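Long-range contacts in type-2 restriction enzyme NlaIV (Neisseria lactamica, PDB 6QM2), which recognises the double-stranded DNA sequence 5'-GGNNCC-3' and cuts both strands at its centre to leave blunt ends with 5'-phosphates: residues N184-C190 and K242-K246; V195-E199 and W215-F219. All coordinates share one frame; numbering follows the deposited sequence. Where two conformers were deposited one is given.

Contact 1. Residues N184-C190 and K242-K246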
loop_
_atom_site.group_PDB
_atom_site.type_symbol
_atom_site.label_atom_id
_atom_site.label_comp_id
_atom_site.label_asym_id
_atom_site.label_seq_id
_atom_site.Cartn_x
_atom_site.Cartn_y
_atom_site.Cartn_z
ATOM N N ASN A 184 -31.573 15.208 -2.291
ATOM C CA ASN A 184 -32.417 14.954 -3.471
ATOM C C ASN A 184 -32.189 13.576 -4.120
ATOM O O ASN A 184 -33.095 13.064 -4.791
ATOM C CB ASN A 184 -32.208 16.037 -4.541
ATOM C CG ASN A 184 -32.789 17.381 -4.147
ATOM O OD1 ASN A 184 -32.975 17.675 -2.965
ATOM N ND2 ASN A 184 -33.074 18.210 -5.145
ATOM N N MET A 185 -30.985 13.023 -3.937
ATOM C CA MET A 185 -30.604 11.698 -4.424
ATOM C C MET A 185 -30.535 10.691 -3.280
ATOM O O MET A 185 -29.497 10.591 -2.621
ATOM C CB MET A 185 -29.221 11.769 -5.068
ATOM C CG MET A 185 -29.163 12.588 -6.341
ATOM S SD MET A 185 -27.492 12.643 -7.004
ATOM C CE MET A 185 -27.822 13.221 -8.664
ATOM N N PRO A 186 -31.632 9.943 -3.035
ATOM C CA PRO A 186 -31.605 8.865 -2.045
ATOM C C PRO A 186 -31.159 7.537 -2.658
ATOM O O PRO A 186 -31.008 7.429 -3.880
ATOM C CB PRO A 186 -33.066 8.772 -1.608
ATOM C CG PRO A 186 -33.815 9.076 -2.850
ATOM C CD PRO A 186 -33.003 10.127 -3.559
ATOM N N MET A 187 -30.980 6.534 -1.801
ATOM C CA MET A 187 -30.612 5.191 -2.240
ATOM C C MET A 187 -31.837 4.525 -2.855
ATOM O O MET A 187 -32.967 4.957 -2.607
ATOM C CB MET A 187 -30.106 4.345 -1.066
ATOM C CG MET A 187 -28.950 4.939 -0.270
ATOM S SD MET A 187 -27.466 5.293 -1.235
ATOM C CE MET A 187 -27.605 7.066 -1.442
ATOM N N PHE A 188 -31.615 3.477 -3.648
ATOM C CA PHE A 188 -32.715 2.761 -4.301
ATOM C C PHE A 188 -33.628 2.104 -3.260
ATOM O O PHE A 188 -33.152 1.478 -2.308
ATOM C CB PHE A 188 -32.207 1.710 -5.292
ATOM C CG PHE A 188 -31.474 2.283 -6.472
ATOM C CD1 PHE A 188 -32.169 2.900 -7.506
ATOM C CD2 PHE A 188 -30.088 2.181 -6.565
ATOM C CE1 PHE A 188 -31.496 3.421 -8.606
ATOM C CE2 PHE A 188 -29.410 2.694 -7.664
ATOM C CZ PHE A 188 -30.115 3.318 -8.686
ATOM N N GLU A 189 -34.936 2.263 -3.451
ATOM C CA GLU A 189 -35.942 1.785 -2.495
ATOM C C GLU A 189 -36.103 0.263 -2.506
ATOM O O GLU A 189 -36.410 -0.341 -1.474
ATOM C CB GLU A 189 -37.292 2.456 -2.771
ATOM C CG GLU A 189 -37.291 3.952 -2.476
ATOM C CD GLU A 189 -38.455 4.711 -3.097
ATOM O OE1 GLU A 189 -39.350 4.095 -3.723
ATOM O OE2 GLU A 189 -38.466 5.951 -2.954
ATOM N N CYS A 190 -35.896 -0.346 -3.672
ATOM C CA CYS A 190 -36.027 -1.787 -3.837
ATOM C C CYS A 190 -35.107 -2.319 -4.934
ATOM O O CYS A 190 -34.536 -1.551 -5.717
ATOM C CB CYS A 190 -37.468 -2.120 -4.197
ATOM S SG CYS A 190 -37.978 -1.390 -5.769
ATOM N N LYS A 242 -37.948 9.726 -8.659
ATOM C CA LYS A 242 -37.713 9.380 -7.249
ATOM C C LYS A 242 -36.245 9.514 -6.825
ATOM O O LYS A 242 -35.962 9.711 -5.640
ATOM C CB LYS A 242 -38.172 7.944 -6.954
ATOM C CG LYS A 242 -39.661 7.680 -7.141
ATOM C CD LYS A 242 -40.086 6.347 -6.535
ATOM C CE LYS A 242 -39.508 5.158 -7.290
ATOM N NZ LYS A 242 -39.960 3.858 -6.724
ATOM N N TYR A 243 -35.329 9.390 -7.791
ATOM C CA TYR A 243 -33.885 9.312 -7.535
ATOM C C TYR A 243 -33.045 10.500 -8.048
ATOM O O TYR A 243 -31.897 10.666 -7.627
ATOM C CB TYR A 243 -33.374 7.980 -8.105
ATOM C CG TYR A 243 -34.104 6.795 -7.501
ATOM C CD1 TYR A 243 -33.975 6.502 -6.142
ATOM C CD2 TYR A 243 -34.954 5.994 -8.270
ATOM C CE1 TYR A 243 -34.657 5.439 -5.568
ATOM C CE2 TYR A 243 -35.637 4.920 -7.703
ATOM C CZ TYR A 243 -35.483 4.647 -6.350
ATOM O OH TYR A 243 -36.145 3.590 -5.760
ATOM N N LYS A 244 -33.610 11.315 -8.940
ATOM C CA LYS A 244 -32.932 12.502 -9.473
ATOM C C LYS A 244 -33.360 13.728 -8.662
ATOM O O LYS A 244 -34.016 13.589 -7.626
ATOM C CB LYS A 244 -33.285 12.685 -10.957
ATOM C CG LYS A 244 -32.898 11.521 -11.858
ATOM C CD LYS A 244 -31.409 11.475 -12.173
ATOM C CE LYS A 244 -31.147 10.498 -13.311
ATOM N NZ LYS A 244 -29.715 10.416 -13.690
ATOM N N LYS A 245 -32.971 14.918 -9.127
ATOM C CA LYS A 245 -33.470 16.187 -8.590
ATOM C C LYS A 245 -34.699 16.617 -9.397
ATOM O O LYS A 245 -35.761 16.874 -8.825
ATOM C CB LYS A 245 -32.408 17.297 -8.656
ATOM C CG LYS A 245 -31.094 17.031 -7.915
ATOM C CD LYS A 245 -30.091 16.131 -8.637
ATOM C CE LYS A 245 -29.789 16.548 -10.074
ATOM N NZ LYS A 245 -28.747 15.693 -10.707
ATOM N N LYS A 246 -34.535 16.701 -10.721
ATOM C CA LYS A 246 -35.599 17.114 -11.652
ATOM C C LYS A 246 -35.668 16.134 -12.825
ATOM O O LYS A 246 -35.729 16.508 -13.997
ATOM C CB LYS A 246 -35.344 18.542 -12.163
ATOM C CG LYS A 246 -35.352 19.617 -11.079
ATOM C CD LYS A 246 -34.384 20.756 -11.376
ATOM C CE LYS A 246 -33.935 21.454 -10.102
ATOM N NZ LYS A 246 -32.795 22.372 -10.364
ATOM O OXT LYS A 246 -35.662 14.919 -12.620
HETATM O O HOH W 1 -30.614 8.557 -6.361
#

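Contact 2. Residues V195-E199 and W215-F219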
loop_
_atom_site.group_PDB
_atom_site.type_symbol
_atom_site.label_atom_id
_atom_site.label_comp_id
_atom_site.label_asym_id
_atom_site.label_seq_id
_atom_site.Cartn_x
_atom_site.Cartn_y
_atom_site.Cartn_z
ATOM N N VAL A 195 -32.239 -2.519 -10.485
ATOM C CA VAL A 195 -32.085 -3.258 -11.735
ATOM C C VAL A 195 -32.543 -2.402 -12.916
ATOM O O VAL A 195 -31.912 -2.435 -13.978
ATOM C CB VAL A 195 -32.837 -4.615 -11.702
ATOM C CG1 VAL A 195 -32.815 -5.298 -13.069
ATOM C CG2 VAL A 195 -32.227 -5.538 -10.649
ATOM N N SER A 196 -33.626 -1.640 -12.727
ATOM C CA SER A 196 -34.099 -0.696 -13.752
ATOM C C SER A 196 -33.026 0.326 -14.111
ATOM O O SER A 196 -32.851 0.654 -15.289
ATOM C CB SER A 196 -35.366 0.035 -13.305
ATOM O OG SER A 196 -35.789 0.959 -14.298
ATOM N N ALA A 197 -32.316 0.817 -13.094
ATOM C CA ALA A 197 -31.182 1.718 -13.302
ATOM C C ALA A 197 -30.071 1.034 -14.099
ATOM O O ALA A 197 -29.554 1.619 -15.056
ATOM C CB ALA A 197 -30.646 2.233 -11.974
ATOM N N ILE A 198 -29.736 -0.205 -13.720
ATOM C CA ILE A 198 -28.719 -0.992 -14.437
ATOM C C ILE A 198 -29.129 -1.145 -15.899
ATOM O O ILE A 198 -28.325 -0.888 -16.789
ATOM C CB ILE A 198 -28.479 -2.402 -13.824
ATOM C CG1 ILE A 198 -27.935 -2.325 -12.382
ATOM C CG2 ILE A 198 -27.525 -3.222 -14.694
ATOM C CD1 ILE A 198 -26.528 -1.781 -12.241
ATOM N N GLU A 199 -30.381 -1.540 -16.137
ATOM C CA GLU A 199 -30.893 -1.732 -17.498
ATOM C C GLU A 199 -30.653 -0.510 -18.373
ATOM O O GLU A 199 -30.143 -0.630 -19.485
ATOM C CB GLU A 199 -32.394 -2.051 -17.490
ATOM C CG GLU A 199 -32.962 -2.436 -18.855
ATOM C CD GLU A 199 -34.476 -2.322 -18.939
ATOM O OE1 GLU A 199 -35.163 -2.429 -17.894
ATOM O OE2 GLU A 199 -34.978 -2.130 -20.069
ATOM N N TRP A 215 -31.775 -6.881 -23.063
ATOM C CA TRP A 215 -31.396 -6.950 -21.634
ATOM C C TRP A 215 -32.538 -7.214 -20.640
ATOM O O TRP A 215 -32.389 -8.050 -19.747
ATOM C CB TRP A 215 -30.641 -5.672 -21.203
ATOM C CG TRP A 215 -29.736 -5.887 -20.029
ATOM C CD1 TRP A 215 -28.401 -6.149 -20.074
ATOM C CD2 TRP A 215 -30.100 -5.878 -18.641
ATOM N NE1 TRP A 215 -27.902 -6.308 -18.801
ATOM C CE2 TRP A 215 -28.924 -6.151 -17.903
ATOM C CE3 TRP A 215 -31.302 -5.669 -17.950
ATOM C CZ2 TRP A 215 -28.914 -6.216 -16.503
ATOM C CZ3 TRP A 215 -31.296 -5.739 -16.556
ATOM C CH2 TRP A 215 -30.105 -6.009 -15.848
ATOM N N LYS A 216 -33.654 -6.498 -20.788
ATOM C CA LYS A 216 -34.788 -6.606 -19.851
ATOM C C LYS A 216 -35.393 -8.007 -19.862
ATOM O O LYS A 216 -35.564 -8.622 -18.807
ATOM C CB LYS A 216 -35.870 -5.577 -20.198
ATOM C CG LYS A 216 -37.042 -5.498 -19.221
ATOM C CD LYS A 216 -38.169 -4.633 -19.781
ATOM C CE LYS A 216 -39.528 -5.012 -19.209
ATOM N NZ LYS A 216 -39.570 -4.879 -17.728
ATOM N N ARG A 217 -35.713 -8.494 -21.062
ATOM C CA ARG A 217 -36.297 -9.825 -21.246
ATOM C C ARG A 217 -35.329 -10.900 -20.744
ATOM O O ARG A 217 -35.696 -11.730 -19.911
ATOM C CB ARG A 217 -36.658 -10.058 -22.724
ATOM C CG ARG A 217 -37.497 -11.304 -23.007
ATOM C CD ARG A 217 -37.738 -11.517 -24.502
ATOM N NE ARG A 217 -36.485 -11.617 -25.266
ATOM C CZ ARG A 217 -35.700 -12.699 -25.356
ATOM N NH1 ARG A 217 -36.004 -13.838 -24.733
ATOM N NH2 ARG A 217 -34.582 -12.643 -26.084
ATOM N N LYS A 218 -34.089 -10.850 -21.226
ATOM C CA LYS A 218 -33.050 -11.806 -20.820
ATOM C C LYS A 218 -32.865 -11.881 -19.306
ATOM O O LYS A 218 -32.639 -12.966 -18.766
ATOM C CB LYS A 218 -31.703 -11.479 -21.481
ATOM C CG LYS A 218 -31.683 -11.719 -22.982
ATOM C CD LYS A 218 -30.270 -11.772 -23.544
ATOM C CE LYS A 218 -29.555 -13.057 -23.153
ATOM N NZ LYS A 218 -28.404 -13.337 -24.052
ATOM N N PHE A 219 -32.958 -10.736 -18.629
ATOM C CA PHE A 219 -32.850 -10.699 -17.172
ATOM C C PHE A 219 -34.076 -11.308 -16.485
ATOM O O PHE A 219 -33.930 -12.078 -15.529
ATOM C CB PHE A 219 -32.639 -9.274 -16.644
ATOM C CG PHE A 219 -32.615 -9.206 -15.147
ATOM C CD1 PHE A 219 -31.454 -9.509 -14.450
ATOM C CD2 PHE A 219 -33.770 -8.912 -14.425
ATOM C CE1 PHE A 219 -31.434 -9.488 -13.060
ATOM C CE2 PHE A 219 -33.760 -8.892 -13.036
ATOM C CZ PHE A 219 -32.589 -9.179 -12.351
HETATM O O HOH W 2 -33.721 -3.606 -22.296
#

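Contact 1. Residues N184-C190 and K242-K246
The ring of Tyr243 has a neighbour on each face. Phe188 turns an edge toward one face in an edge-to-face pair, with centroids 5.0 Å apart and planes at 56°. Its CD1 sits over the centre of the tyrosine ring. On the opposite face lies CB of the preceding residue, Lys242, offset toward the rim. Backbone atoms of 186-189 line the edge of the ring near its plane: the carbonyl oxygens of Pro186 and Met187 and the amide N of Glu189. Tyr243 CE1 comes 3.4 Å from Met187 O.

The phenol end is fixed by a nearly straight hydrogen bond from Glu189 N to Tyr243 OH, 2.9 Å long with an N-H...O angle of 170°. Tyr243 OH is also hydrogen-bonded to Asp193. Lys242 NZ forms a salt bridge with Glu189 OE1 at 3.1 Å, from well above the carboxylate plane, on a slant. The lysine chain bends at its third torsion (-68°), so that CD, CE and NZ all run past Glu189 OE1, with NZ the nearest. The same amine pairs with Asp193, so the two acids share one lysine.

Pro186 CG lies 4.2 Å from Tyr243 CD1, a looser apolar touch. A water donates to Pro186 O and Tyr243 O and bridges the two backbones. Farther along, Asn184 ND2 packs 3.6 Å from Lys245 CG, with the side chains crossing at about a right angle. The amine of Lys245 is engaged by Asp156.

This is a surface contact between two irregular segments that run roughly antiparallel. Residues 184-190 lead into helix 191-204, which Cys190 N-caps. The C-terminal tail, 242-246, follows helix 236-239. Trp236 of that short helix touches both Phe188 and Tyr243, and the Phe188 backbone is hydrogen-bonded to Thr152 in a loop.

Contact 2. Residues V195-E199 and W215-F219
This is a buried helix-helix packing contact in the C-terminal helical part of an enzyme of the PDDEXK nuclease clan. Helix 191-204 meets the start of helix 215-227. The segment axes approach to 10.9 Å and their directions differ by 137°.

Two aromatic rings of 215-219 fill the interface. Val195 CG1 lies over one face of Phe219, 4.0 Å from the ring centroid, in a CH-pi contact, and meets the edge of Trp215 in its plane. This methyl is anti to the backbone N of Val195 (chi1 173°), which carries it to the rings. Glu199 CA lies over one face of the Trp215 six-membered ring, toward its rim, in a second CH-pi contact, and Glu199 CG reaches 3.7 Å from Trp215 CE3. The carboxylate and ring planes are 9° apart. Ile198 CG2 packs 3.8 Å from Trp215 CZ2. Helix 107-116 backs this core: Ile114 touches both Ile198 and Trp215.

At the border, the Glu199 carboxylate crosses the aliphatic start of Lys216 at a slant. The Lys216 amine turns to Glu220 and to the carbonyl of Ile233. Glu199 OE2 comes 3.6 Å from Lys216 CB. A water near Glu199 OE2 accepts a long hydrogen bond (3.3 Å) from Lys216 N.

From the N terminus, the chain passes through the helices and strands of its first 172 residues and reaches 184-190, the first segment of contact 1. It then enters helix 191-204, which carries 195-199. Some 15 residues later, 215-219 at the start of the next helix closes the smaller loop of contact 2. The chain continues through helix 236-239 to the C-terminal tail, where 242-246 closes the larger loop of contact 1. Contact 2 is thus nested inside contact 1. Their centres are 18 Å apart, but they touch directly, with Phe188 CZ 3.5 Å from Ala197 CB. Together they join the approach to helix 191-204, two packed helices and the chain's end.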